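Local coordinates for protein acyl-CoA dehydrogenase (Bacillus anthracis, PDB 3OWA) that binds FAD and probably catalyses the alpha,beta-dehydrogenation of acyl-CoA thioesters, at residues K38-T43 against A99-K104; L93-S98 against L331-M336; A497-N502 against N541-H546; F535-F540 against T574-I579. All coordinates share one frame; numbering follows the deposited sequence.

Contacts 1 and 2 share helix 95-105 and touch each other through I40 and L93. Contact 1 is buried and apolar, apart from a lysine stem lying on a backbone carbonyl. Contact 2 is partly buried and joins the start of helix 95-105 to helix 305-336. It adds a glutamate at a helix start and a lysine stem over a phenylalanine. Contacts 3 and 4 share helix 526-554, and their centres are about 14 Å apart. Contact 3 is partly buried, with isoleucines inside and polar side chains toward one edge. Contact 4 is a surface contact, held by a glutamine amide on a loop backbone and bordered by the second subunit.

Contact 1: K38-T43 against A99-K104; sequences KMIAKT and ALIAEK
K104 reaches across to A41 with its aliphatic stem. Its CB points toward 38-43, and K104 CG makes the nearest touch, 3.5 Å from the carbonyl oxygen O of A41. The chain then bends at chi2 (-61°), which turns K104 CD alongside the same oxygen, 4.0 Å from A41 O. CE comes next and meets two atoms of one residue. K104 CE is 3.9 Å from A41 CB and equally far from A41 O. NZ runs on past the alanine, so the lysine touches this helix with methylenes and not with its charge. The K104 side chain also packs on T44 and E45, one turn further along helix 35-52.

The two helices belong to the N-terminal helical domain of the acyl-CoA dehydrogenase fold. They run in roughly the same direction: the axes of 38-43 and 99-104 approach to 8.8 Å and cross at -30°. The small A41 sits where the backbones come nearest, facing L100. A41 CB is 4.2 Å from L100 CD2.

I40 packs beside this pair. I40 CD1 lies 3.9 Å from I101 CG1 and also reaches I101 CD1, and the two side chains cross obliquely. I101 leaves its helix without aiming at I40. With CG1 anti to the carbonyl carbon (chi1 -70°), the longer branch still comes close to it. I40 CG2 is more distant, 4.5 Å from L100 CB.

Helices 257-293 and 305-336 cover another side of 99-104. There E103 forms a salt bridge with K281 and a hydrogen bond with Y326.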
loop_
_atom_site.group_PDB
_atom_site.type_symbol
_atom_site.label_atom_id
_atom_site.label_comp_id
_atom_site.label_asym_id
_atom_site.label_seq_id
_atom_site.Cartn_x
_atom_site.Cartn_y
_atom_site.Cartn_z
ATOM N N LYS A 38 13.068 23.453 19.883
ATOM C CA LYS A 38 12.349 22.513 20.726
ATOM C C LYS A 38 11.130 23.150 21.376
ATOM O O LYS A 38 10.080 22.505 21.513
ATOM C CB LYS A 38 13.270 21.959 21.794
ATOM C CG LYS A 38 14.257 20.986 21.259
ATOM C CD LYS A 38 15.221 20.596 22.357
ATOM C CE LYS A 38 16.280 19.641 21.821
ATOM N NZ LYS A 38 17.203 19.258 22.947
HETATM N N MSE A 39 11.263 24.412 21.770
HETATM C CA MSE A 39 10.134 25.123 22.344
HETATM C C MSE A 39 9.027 25.362 21.327
HETATM O O MSE A 39 7.849 25.209 21.651
HETATM C CB MSE A 39 10.540 26.452 22.925
HETATM C CG MSE A 39 9.521 26.985 23.920
HETATM SE SE MSE A 39 10.181 28.622 24.708
HETATM C CE MSE A 39 11.899 27.954 25.304
ATOM N N ILE A 40 9.400 25.767 20.118
ATOM C CA ILE A 40 8.398 26.053 19.123
ATOM C C ILE A 40 7.684 24.737 18.799
ATOM O O ILE A 40 6.469 24.710 18.614
ATOM C CB ILE A 40 9.000 26.790 17.902
ATOM C CG1 ILE A 40 8.121 27.990 17.509
ATOM C CG2 ILE A 40 9.241 25.856 16.710
ATOM C CD1 ILE A 40 6.732 27.664 17.155
ATOM N N ALA A 41 8.432 23.638 18.790
ATOM C CA ALA A 41 7.837 22.318 18.529
ATOM C C ALA A 41 6.819 21.967 19.622
ATOM O O ALA A 41 5.741 21.470 19.320
ATOM C CB ALA A 41 8.900 21.238 18.420
ATOM N N LYS A 42 7.175 22.221 20.885
ATOM C CA LYS A 42 6.261 21.991 22.003
ATOM C C LYS A 42 4.999 22.915 22.002
ATOM O O LYS A 42 3.902 22.480 22.346
ATOM C CB LYS A 42 7.020 22.099 23.335
ATOM C CG LYS A 42 6.087 22.213 24.515
ATOM C CD LYS A 42 6.807 22.319 25.810
ATOM C CE LYS A 42 5.843 22.115 26.954
ATOM N NZ LYS A 42 4.801 23.138 26.971
ATOM N N THR A 43 5.180 24.178 21.641
ATOM C CA THR A 43 4.086 25.142 21.500
ATOM C C THR A 43 3.089 24.681 20.455
ATOM O O THR A 43 1.882 24.685 20.699
ATOM C CB THR A 43 4.639 26.540 21.117
ATOM O OG1 THR A 43 5.265 27.102 22.265
ATOM C CG2 THR A 43 3.518 27.519 20.644
ATOM N N ALA A 99 9.772 24.021 9.718
ATOM C CA ALA A 99 9.703 22.579 9.452
ATOM C C ALA A 99 9.113 21.884 10.676
ATOM O O ALA A 99 8.264 21.025 10.559
ATOM C CB ALA A 99 11.083 21.992 9.098
ATOM N N LEU A 100 9.568 22.266 11.855
ATOM C CA LEU A 100 9.068 21.666 13.078
ATOM C C LEU A 100 7.587 21.964 13.267
ATOM O O LEU A 100 6.841 21.110 13.767
ATOM C CB LEU A 100 9.879 22.159 14.269
ATOM C CG LEU A 100 11.163 21.355 14.474
ATOM C CD1 LEU A 100 12.125 22.024 15.492
ATOM C CD2 LEU A 100 10.821 19.931 14.911
ATOM N N ILE A 101 7.153 23.166 12.865
ATOM C CA ILE A 101 5.742 23.471 12.943
ATOM C C ILE A 101 4.920 22.513 12.037
ATOM O O ILE A 101 3.907 21.936 12.471
ATOM C CB ILE A 101 5.437 24.958 12.612
ATOM C CG1 ILE A 101 5.944 25.888 13.738
ATOM C CG2 ILE A 101 3.918 25.165 12.396
ATOM C CD1 ILE A 101 6.154 27.361 13.270
ATOM N N ALA A 102 5.389 22.288 10.811
ATOM C CA ALA A 102 4.702 21.339 9.907
ATOM C C ALA A 102 4.716 19.902 10.429
ATOM O O ALA A 102 3.708 19.179 10.337
ATOM C CB ALA A 102 5.285 21.402 8.489
ATOM N N GLU A 103 5.838 19.502 11.020
ATOM C CA GLU A 103 5.954 18.176 11.563
ATOM C C GLU A 103 4.893 17.954 12.641
ATOM O O GLU A 103 4.233 16.915 12.656
ATOM C CB GLU A 103 7.377 17.885 12.118
ATOM C CG GLU A 103 7.589 16.384 12.361
ATOM C CD GLU A 103 8.819 16.035 13.194
ATOM O OE1 GLU A 103 8.684 15.139 14.059
ATOM O OE2 GLU A 103 9.914 16.625 12.982
ATOM N N LYS A 104 4.735 18.905 13.536
ATOM C CA LYS A 104 3.758 18.776 14.618
ATOM C C LYS A 104 2.313 18.937 14.142
ATOM O O LYS A 104 1.404 18.260 14.690
ATOM C CB LYS A 104 4.062 19.774 15.724
ATOM C CG LYS A 104 5.454 19.577 16.342
ATOM C CD LYS A 104 5.525 18.202 16.956
ATOM C CE LYS A 104 6.759 17.993 17.785
ATOM N NZ LYS A 104 6.924 16.518 17.945
#

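Contact 2: L93-S98 against L331-M336; sequences LDKVSS and LFESRM
E333 accepts a hydrogen bond from the backbone N of K95. K95 N lies 3.0 Å from E333 OE1, and the bond is almost straight (178°). The N-H comes from above the carboxylate plane, 44° out of it. D94 CB packs beside it, 3.3 Å from E333 OE1.

D94 is the N-cap of helix 95-105. D94 OD2 accepts a hydrogen bond from S97 N (2.8 Å), nearly in line with its C-O bond. CG sits between the backbone N and the carbonyl carbon (chi1 72°), which brings the carboxylate carbon round toward S97 N. OD1 is hydrogen-bonded to H37 on helix 35-52. Two acidic groups thus meet the start of one helix. D94 OD1 and E333 OE2 are close like charges, which the positive helix end may offset. This helix start ties the N-terminal helical domain to helix 305-336 of the C-terminal domain.

K95 CG makes a CH-pi contact over one face of the F332 ring, offset toward the rim and 4.1 Å from the centroid. The lysine stem crosses the ring at a slant, with K95 CD 3.6 Å from F332 CE1. Its far end bends toward selenomethionine M336, where K95 NZ is 3.6 Å from M336 CE. The opposite charges stay apart, with K95 NZ 4.6 Å from E333 OE1.

V96 CG2 packs 4.0 Å from E333 CG. Y270 of helix 257-293 packs against K95 and F332.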
loop_
_atom_site.group_PDB
_atom_site.type_symbol
_atom_site.label_atom_id
_atom_site.label_comp_id
_atom_site.label_asym_id
_atom_site.label_seq_id
_atom_site.Cartn_x
_atom_site.Cartn_y
_atom_site.Cartn_z
ATOM N N LEU A 93 10.774 33.370 11.657
ATOM C CA LEU A 93 11.605 32.278 12.205
ATOM C C LEU A 93 12.496 31.669 11.117
ATOM O O LEU A 93 12.309 31.939 9.930
ATOM C CB LEU A 93 10.758 31.221 12.932
ATOM C CG LEU A 93 9.811 31.732 14.042
ATOM C CD1 LEU A 93 9.020 30.601 14.676
ATOM C CD2 LEU A 93 10.529 32.525 15.146
ATOM N N ASP A 94 13.490 30.887 11.522
ATOM C CA ASP A 94 14.328 30.158 10.572
ATOM C C ASP A 94 13.585 28.941 9.977
ATOM O O ASP A 94 12.485 28.594 10.426
ATOM C CB ASP A 94 15.672 29.757 11.210
ATOM C CG ASP A 94 15.539 28.643 12.251
ATOM O OD1 ASP A 94 16.467 28.513 13.078
ATOM O OD2 ASP A 94 14.548 27.892 12.269
ATOM N N LYS A 95 14.183 28.308 8.967
ATOM C CA LYS A 95 13.506 27.229 8.246
ATOM C C LYS A 95 13.329 25.947 9.084
ATOM O O LYS A 95 12.393 25.147 8.834
ATOM C CB LYS A 95 14.243 26.897 6.946
ATOM C CG LYS A 95 14.315 28.041 5.946
ATOM C CD LYS A 95 12.953 28.409 5.416
ATOM C CE LYS A 95 12.943 29.830 4.853
ATOM N NZ LYS A 95 13.464 30.816 5.831
ATOM N N VAL A 96 14.203 25.745 10.060
ATOM C CA VAL A 96 14.088 24.613 10.961
ATOM C C VAL A 96 12.832 24.724 11.801
ATOM O O VAL A 96 12.093 23.764 11.930
ATOM C CB VAL A 96 15.344 24.433 11.849
ATOM C CG1 VAL A 96 15.122 23.301 12.842
ATOM C CG2 VAL A 96 16.565 24.117 10.987
ATOM N N SER A 97 12.581 25.920 12.336
ATOM C CA SER A 97 11.377 26.219 13.089
ATOM C C SER A 97 10.099 25.963 12.287
ATOM O O SER A 97 9.185 25.311 12.765
ATOM C CB SER A 97 11.412 27.682 13.578
ATOM O OG SER A 97 12.488 27.875 14.477
ATOM N N SER A 98 10.018 26.469 11.070
ATOM C CA SER A 98 8.793 26.219 10.296
ATOM C C SER A 98 8.664 24.762 9.792
ATOM O O SER A 98 7.556 24.298 9.532
ATOM C CB SER A 98 8.615 27.257 9.180
ATOM O OG SER A 98 9.649 27.184 8.235
ATOM N N LEU A 331 20.348 22.147 4.707
ATOM C CA LEU A 331 21.049 22.711 3.535
ATOM C C LEU A 331 20.472 24.076 3.152
ATOM O O LEU A 331 21.215 25.026 2.846
ATOM C CB LEU A 331 21.014 21.767 2.328
ATOM C CG LEU A 331 21.848 20.490 2.413
ATOM C CD1 LEU A 331 21.420 19.479 1.369
ATOM C CD2 LEU A 331 23.381 20.777 2.355
ATOM N N PHE A 332 19.144 24.158 3.168
ATOM C CA PHE A 332 18.428 25.400 2.932
ATOM C C PHE A 332 18.883 26.471 3.961
ATOM O O PHE A 332 19.272 27.582 3.570
ATOM C CB PHE A 332 16.912 25.106 2.965
ATOM C CG PHE A 332 16.030 26.230 2.479
ATOM C CD1 PHE A 332 14.641 26.131 2.627
ATOM C CD2 PHE A 332 16.557 27.397 1.898
ATOM C CE1 PHE A 332 13.778 27.180 2.180
ATOM C CE2 PHE A 332 15.713 28.447 1.461
ATOM C CZ PHE A 332 14.328 28.337 1.593
ATOM N N GLU A 333 18.875 26.122 5.251
ATOM C CA GLU A 333 19.283 27.051 6.323
ATOM C C GLU A 333 20.724 27.543 6.192
ATOM O O GLU A 333 21.017 28.700 6.499
ATOM C CB GLU A 333 19.113 26.435 7.717
ATOM C CG GLU A 333 17.946 26.969 8.534
ATOM C CD GLU A 333 17.938 28.486 8.689
ATOM O OE1 GLU A 333 16.961 29.096 8.211
ATOM O OE2 GLU A 333 18.884 29.073 9.281
ATOM N N SER A 334 21.629 26.674 5.754
ATOM C CA SER A 334 23.017 27.097 5.659
ATOM C C SER A 334 23.271 27.912 4.383
ATOM O O SER A 334 24.257 28.639 4.292
ATOM C CB SER A 334 23.988 25.927 5.821
ATOM O OG SER A 334 24.032 25.150 4.654
ATOM N N ARG A 335 22.376 27.801 3.412
ATOM C CA ARG A 335 22.450 28.643 2.231
ATOM C C ARG A 335 21.869 30.025 2.558
ATOM O O ARG A 335 22.349 31.052 2.053
ATOM C CB ARG A 335 21.697 27.994 1.075
ATOM C CG ARG A 335 22.294 28.254 -0.277
ATOM C CD ARG A 335 23.571 27.464 -0.468
ATOM N NE ARG A 335 23.899 27.267 -1.881
ATOM C CZ ARG A 335 24.961 26.588 -2.321
ATOM N NH1 ARG A 335 25.816 26.040 -1.464
ATOM N NH2 ARG A 335 25.180 26.458 -3.627
HETATM N N MSE A 336 20.838 30.022 3.410
HETATM C CA MSE A 336 20.210 31.218 3.969
HETATM C C MSE A 336 21.182 32.062 4.805
HETATM O O MSE A 336 21.074 33.294 4.822
HETATM C CB MSE A 336 19.028 30.840 4.868
HETATM C CG MSE A 336 17.793 30.295 4.150
HETATM SE SE MSE A 336 16.891 31.627 3.124
HETATM C CE MSE A 336 16.235 32.705 4.600
#

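Contact 3: A497-N502 against N541-H546; sequences ADIVSN and NEIEAH
H546 lays one ring face against CB of D498. D498 CB sits 3.4 Å above the plane of the H546 ring, offset toward the rim. It makes a CH-pi contact, D498 CB being 3.8 Å from the H546 ring centroid; its nearest ring atom is NE2. The carboxylate lies at a slant to the ring. Its OD1 forms a salt bridge with R415.

I499 and I543 hold the middle, where the backbones come closest. I499 CG2 and I543 CG2 meet at 4.0 Å. I499 does not point straight at 541-546, but with CG1 anti to the carbonyl carbon (chi1 -68°) this branch slides past H546, I499 CG1 lying 3.7 Å from H546 CB. I543 CG1 likewise packs on N502 CB, also at 3.7 Å.

N502 ND2 gives a hydrogen bond to E542 OE1, 3.1 Å long with 160° at the hydrogen. The carboxylate is met on its anti side. E542 lies at the exposed edge.

The axes of 497-502 and 541-546 run antiparallel, cross at -160° and approach to 9.2 Å. Helix 490-520 is backed by helices 411-427 and 358-383, through A497, V500 and S501. On the side of helix 526-554, I543 packs on A467 and I470 of helix 458-482.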
loop_
_atom_site.group_PDB
_atom_site.type_symbol
_atom_site.label_atom_id
_atom_site.label_comp_id
_atom_site.label_asym_id
_atom_site.label_seq_id
_atom_site.Cartn_x
_atom_site.Cartn_y
_atom_site.Cartn_z
ATOM N N ALA A 497 16.612 7.101 -10.379
ATOM C CA ALA A 497 15.997 7.919 -9.327
ATOM C C ALA A 497 15.852 7.163 -8.023
ATOM O O ALA A 497 16.105 7.732 -6.963
ATOM C CB ALA A 497 14.650 8.471 -9.788
ATOM N N ASP A 498 15.477 5.887 -8.091
ATOM C CA ASP A 498 15.344 5.047 -6.889
ATOM C C ASP A 498 16.706 4.756 -6.259
ATOM O O ASP A 498 16.833 4.745 -5.026
ATOM C CB ASP A 498 14.612 3.732 -7.210
ATOM C CG ASP A 498 13.142 3.957 -7.655
ATOM O OD1 ASP A 498 12.578 5.053 -7.391
ATOM O OD2 ASP A 498 12.532 3.032 -8.262
ATOM N N ILE A 499 17.723 4.529 -7.099
ATOM C CA ILE A 499 19.066 4.403 -6.580
ATOM C C ILE A 499 19.506 5.664 -5.817
ATOM O O ILE A 499 20.034 5.580 -4.700
ATOM C CB ILE A 499 20.121 4.033 -7.683
ATOM C CG1 ILE A 499 19.864 2.619 -8.180
ATOM C CG2 ILE A 499 21.545 4.164 -7.102
ATOM C CD1 ILE A 499 20.651 2.225 -9.426
ATOM N N VAL A 500 19.303 6.826 -6.431
ATOM C CA VAL A 500 19.759 8.068 -5.828
ATOM C C VAL A 500 18.974 8.297 -4.524
ATOM O O VAL A 500 19.544 8.743 -3.505
ATOM C CB VAL A 500 19.552 9.262 -6.801
ATOM C CG1 VAL A 500 19.892 10.603 -6.115
ATOM C CG2 VAL A 500 20.374 9.047 -8.103
ATOM N N SER A 501 17.682 7.976 -4.547
ATOM C CA SER A 501 16.856 8.200 -3.372
ATOM C C SER A 501 17.344 7.302 -2.208
ATOM O O SER A 501 17.557 7.772 -1.090
ATOM C CB SER A 501 15.402 7.904 -3.671
ATOM O OG SER A 501 14.669 8.103 -2.479
ATOM N N ASN A 502 17.546 6.023 -2.481
ATOM C CA ASN A 502 18.046 5.115 -1.447
ATOM C C ASN A 502 19.394 5.540 -0.927
ATOM O O ASN A 502 19.628 5.510 0.270
ATOM C CB ASN A 502 18.101 3.675 -1.960
ATOM C CG ASN A 502 16.774 2.957 -1.792
ATOM O OD1 ASN A 502 15.851 3.454 -1.146
ATOM N ND2 ASN A 502 16.674 1.792 -2.377
ATOM N N ASN A 541 20.553 -3.581 -0.834
ATOM C CA ASN A 541 19.904 -4.654 -1.594
ATOM C C ASN A 541 18.995 -4.147 -2.726
ATOM O O ASN A 541 19.148 -4.569 -3.883
ATOM C CB ASN A 541 19.176 -5.648 -0.648
ATOM C CG ASN A 541 20.167 -6.516 0.171
ATOM O OD1 ASN A 541 21.363 -6.584 -0.138
ATOM N ND2 ASN A 541 19.653 -7.195 1.203
ATOM N N GLU A 542 18.089 -3.216 -2.424
ATOM C CA GLU A 542 17.278 -2.590 -3.488
ATOM C C GLU A 542 18.113 -1.885 -4.576
ATOM O O GLU A 542 17.797 -2.001 -5.772
ATOM C CB GLU A 542 16.265 -1.591 -2.913
ATOM C CG GLU A 542 15.344 -2.241 -1.884
ATOM C CD GLU A 542 14.334 -1.296 -1.263
ATOM O OE1 GLU A 542 14.369 -0.083 -1.588
ATOM O OE2 GLU A 542 13.498 -1.777 -0.444
ATOM N N ILE A 543 19.136 -1.136 -4.152
ATOM C CA ILE A 543 20.045 -0.471 -5.098
ATOM C C ILE A 543 20.641 -1.456 -6.087
ATOM O O ILE A 543 20.613 -1.223 -7.295
ATOM C CB ILE A 543 21.161 0.308 -4.363
ATOM C CG1 ILE A 543 20.572 1.595 -3.778
ATOM C CG2 ILE A 543 22.354 0.620 -5.326
ATOM C CD1 ILE A 543 21.541 2.406 -2.895
ATOM N N GLU A 544 21.138 -2.569 -5.557
ATOM C CA GLU A 544 21.707 -3.645 -6.370
ATOM C C GLU A 544 20.719 -4.173 -7.385
ATOM O O GLU A 544 21.073 -4.358 -8.546
ATOM C CB GLU A 544 22.203 -4.797 -5.493
ATOM C CG GLU A 544 22.850 -5.935 -6.314
ATOM C CD GLU A 544 23.489 -7.022 -5.448
ATOM O OE1 GLU A 544 23.573 -6.856 -4.209
ATOM O OE2 GLU A 544 23.907 -8.063 -6.012
ATOM N N ALA A 545 19.486 -4.433 -6.955
ATOM C CA ALA A 545 18.452 -4.906 -7.893
ATOM C C ALA A 545 18.072 -3.873 -8.960
ATOM O O ALA A 545 17.805 -4.243 -10.104
ATOM C CB ALA A 545 17.198 -5.384 -7.148
ATOM N N HIS A 546 17.995 -2.592 -8.573
ATOM C CA HIS A 546 17.713 -1.523 -9.545
ATOM C C HIS A 546 18.830 -1.408 -10.582
ATOM O O HIS A 546 18.555 -1.160 -11.754
ATOM C CB HIS A 546 17.524 -0.164 -8.859
ATOM C CG HIS A 546 16.230 -0.050 -8.115
ATOM N ND1 HIS A 546 15.025 -0.402 -8.676
ATOM C CD2 HIS A 546 15.951 0.379 -6.860
ATOM C CE1 HIS A 546 14.057 -0.199 -7.797
ATOM N NE2 HIS A 546 14.593 0.274 -6.686
#

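Contact 4: F535-F540 against T574-I579; sequences FCQEAF and TPLNVI
Q537 grips the backbone of L576 with both ends of its amide. CG, anti to the backbone N (chi1 178°), carries the chain out toward the loop, and the bend at chi2 places CD. Q537 OE1 accepts from L576 N at 2.8 Å. The N-H lies in the carbonyl plane, on a lone pair, and the bond is nearly straight (167°). Q537 NE2 donates a hydrogen bond to L576 O, also at 2.8 Å. That oxygen lies almost in the amide plane of Q537, though the donor is tilted 34° from the peptide carbonyl plane. Two bonds on one flat group fix its rotation. They also settle which end is oxygen and which nitrogen.

Packing around the amide is close. L576 CB is 3.4 Å from Q537 OE1, and V578 CG1 is 3.5 Å from Q537 NE2. The leucine side chain also reaches Q460 of helix 458-482.

The remainder is looser. P575 CB stays 4.1 Å from Q537 OE1. E538 brings only OE1 near V578, 4.2 Å from CG2. That carboxylate has its main partner in K582, a salt bridge to the following helix. Its other oxygen lies near a pentaethylene glycol, probably from the crystallisation liquor. The second subunit borders the loop, with its I552 packing on P575 and N577 and its E549 on V578.

Past L576 the loop turns into helix 578-592. N577 is the N-cap, its OD1 taking a weak bond from I579 N. A glutamine amide thus holds the loop just ahead of a capped helix start, at the dimer interface of this acyl-CoA dehydrogenase.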
loop_
_atom_site.group_PDB
_atom_site.type_symbol
_atom_site.label_atom_id
_atom_site.label_comp_id
_atom_site.label_asym_id
_atom_site.label_seq_id
_atom_site.Cartn_x
_atom_site.Cartn_y
_atom_site.Cartn_z
ATOM N N PHE A 535 18.564 -0.573 7.999
ATOM C CA PHE A 535 18.062 0.166 6.834
ATOM C C PHE A 535 19.068 0.068 5.668
ATOM O O PHE A 535 18.680 -0.163 4.516
ATOM C CB PHE A 535 17.765 1.649 7.150
ATOM C CG PHE A 535 17.392 2.451 5.932
ATOM C CD1 PHE A 535 16.105 2.404 5.435
ATOM C CD2 PHE A 535 18.350 3.192 5.235
ATOM C CE1 PHE A 535 15.751 3.106 4.282
ATOM C CE2 PHE A 535 18.031 3.898 4.088
ATOM C CZ PHE A 535 16.709 3.877 3.616
ATOM N N CYS A 536 20.341 0.266 5.985
ATOM C CA CYS A 536 21.389 0.226 4.959
ATOM C C CYS A 536 21.458 -1.095 4.216
ATOM O O CYS A 536 21.515 -1.118 2.984
ATOM C CB CYS A 536 22.743 0.589 5.542
ATOM S SG CYS A 536 22.903 2.367 5.669
ATOM N N GLN A 537 21.413 -2.190 4.965
ATOM C CA GLN A 537 21.441 -3.499 4.361
ATOM C C GLN A 537 20.312 -3.661 3.342
ATOM O O GLN A 537 20.548 -4.075 2.192
ATOM C CB GLN A 537 21.365 -4.591 5.426
ATOM C CG GLN A 537 21.336 -5.959 4.820
ATOM C CD GLN A 537 22.058 -7.000 5.662
ATOM O OE1 GLN A 537 23.256 -6.882 5.933
ATOM N NE2 GLN A 537 21.324 -8.024 6.080
ATOM N N GLU A 538 19.087 -3.343 3.765
ATOM C CA GLU A 538 17.939 -3.503 2.864
ATOM C C GLU A 538 17.875 -2.507 1.708
ATOM O O GLU A 538 17.536 -2.891 0.593
ATOM C CB GLU A 538 16.619 -3.536 3.645
ATOM C CG GLU A 538 16.370 -4.923 4.314
ATOM C CD GLU A 538 15.538 -4.854 5.613
ATOM O OE1 GLU A 538 15.329 -5.904 6.276
ATOM O OE2 GLU A 538 15.112 -3.742 5.993
ATOM N N ALA A 539 18.205 -1.243 1.968
ATOM C CA ALA A 539 18.239 -0.215 0.914
ATOM C C ALA A 539 19.341 -0.512 -0.118
ATOM O O ALA A 539 19.164 -0.270 -1.311
ATOM C CB ALA A 539 18.464 1.153 1.512
ATOM N N PHE A 540 20.477 -1.015 0.359
ATOM C CA PHE A 540 21.577 -1.394 -0.542
ATOM C C PHE A 540 21.221 -2.585 -1.429
ATOM O O PHE A 540 21.545 -2.593 -2.615
ATOM C CB PHE A 540 22.841 -1.706 0.244
ATOM C CG PHE A 540 24.063 -1.826 -0.623
ATOM C CD1 PHE A 540 24.694 -0.680 -1.116
ATOM C CD2 PHE A 540 24.570 -3.078 -0.961
ATOM C CE1 PHE A 540 25.848 -0.781 -1.918
ATOM C CE2 PHE A 540 25.722 -3.194 -1.774
ATOM C CZ PHE A 540 26.358 -2.050 -2.245
ATOM N N THR A 574 30.048 -8.720 3.624
ATOM C CA THR A 574 29.525 -9.721 4.541
ATOM C C THR A 574 28.198 -9.245 5.090
ATOM O O THR A 574 28.167 -8.359 5.922
ATOM C CB THR A 574 30.466 -10.007 5.721
ATOM O OG1 THR A 574 31.693 -10.550 5.225
ATOM C CG2 THR A 574 29.821 -11.024 6.685
ATOM N N PRO A 575 27.097 -9.863 4.647
ATOM C CA PRO A 575 25.784 -9.433 5.081
ATOM C C PRO A 575 25.598 -9.644 6.588
ATOM O O PRO A 575 26.250 -10.500 7.173
ATOM C CB PRO A 575 24.843 -10.325 4.265
ATOM C CG PRO A 575 25.628 -11.565 4.038
ATOM C CD PRO A 575 27.035 -11.076 3.819
ATOM N N LEU A 576 24.750 -8.821 7.200
ATOM C CA LEU A 576 24.401 -8.927 8.613
ATOM C C LEU A 576 23.177 -9.781 8.799
ATOM O O LEU A 576 22.391 -9.959 7.866
ATOM C CB LEU A 576 24.079 -7.554 9.178
ATOM C CG LEU A 576 25.110 -6.442 9.007
ATOM C CD1 LEU A 576 24.452 -5.114 9.389
ATOM C CD2 LEU A 576 26.371 -6.730 9.848
ATOM N N ASN A 577 23.023 -10.302 10.011
ATOM C CA ASN A 577 21.793 -10.953 10.454
ATOM C C ASN A 577 20.877 -9.908 11.109
ATOM O O ASN A 577 21.111 -9.482 12.239
ATOM C CB ASN A 577 22.129 -12.095 11.437
ATOM C CG ASN A 577 20.900 -12.798 11.971
ATOM O OD1 ASN A 577 19.785 -12.640 11.448
ATOM N ND2 ASN A 577 21.093 -13.585 13.033
ATOM N N VAL A 578 19.833 -9.496 10.385
ATOM C CA VAL A 578 19.042 -8.349 10.845
ATOM C C VAL A 578 17.911 -8.773 11.793
ATOM O O VAL A 578 17.311 -7.926 12.483
ATOM C CB VAL A 578 18.474 -7.508 9.665
ATOM C CG1 VAL A 578 19.612 -6.871 8.865
ATOM C CG2 VAL A 578 17.561 -8.343 8.786
ATOM N N ILE A 579 17.647 -10.079 11.840
ATOM C CA ILE A 579 16.499 -10.575 12.568
ATOM C C ILE A 579 16.615 -10.241 14.065
ATOM O O ILE A 579 15.696 -9.604 14.610
ATOM C CB ILE A 579 16.125 -12.051 12.206
ATOM C CG1 ILE A 579 15.537 -12.104 10.784
ATOM C CG2 ILE A 579 15.120 -12.609 13.185
ATOM C CD1 ILE A 579 15.359 -13.523 10.214
#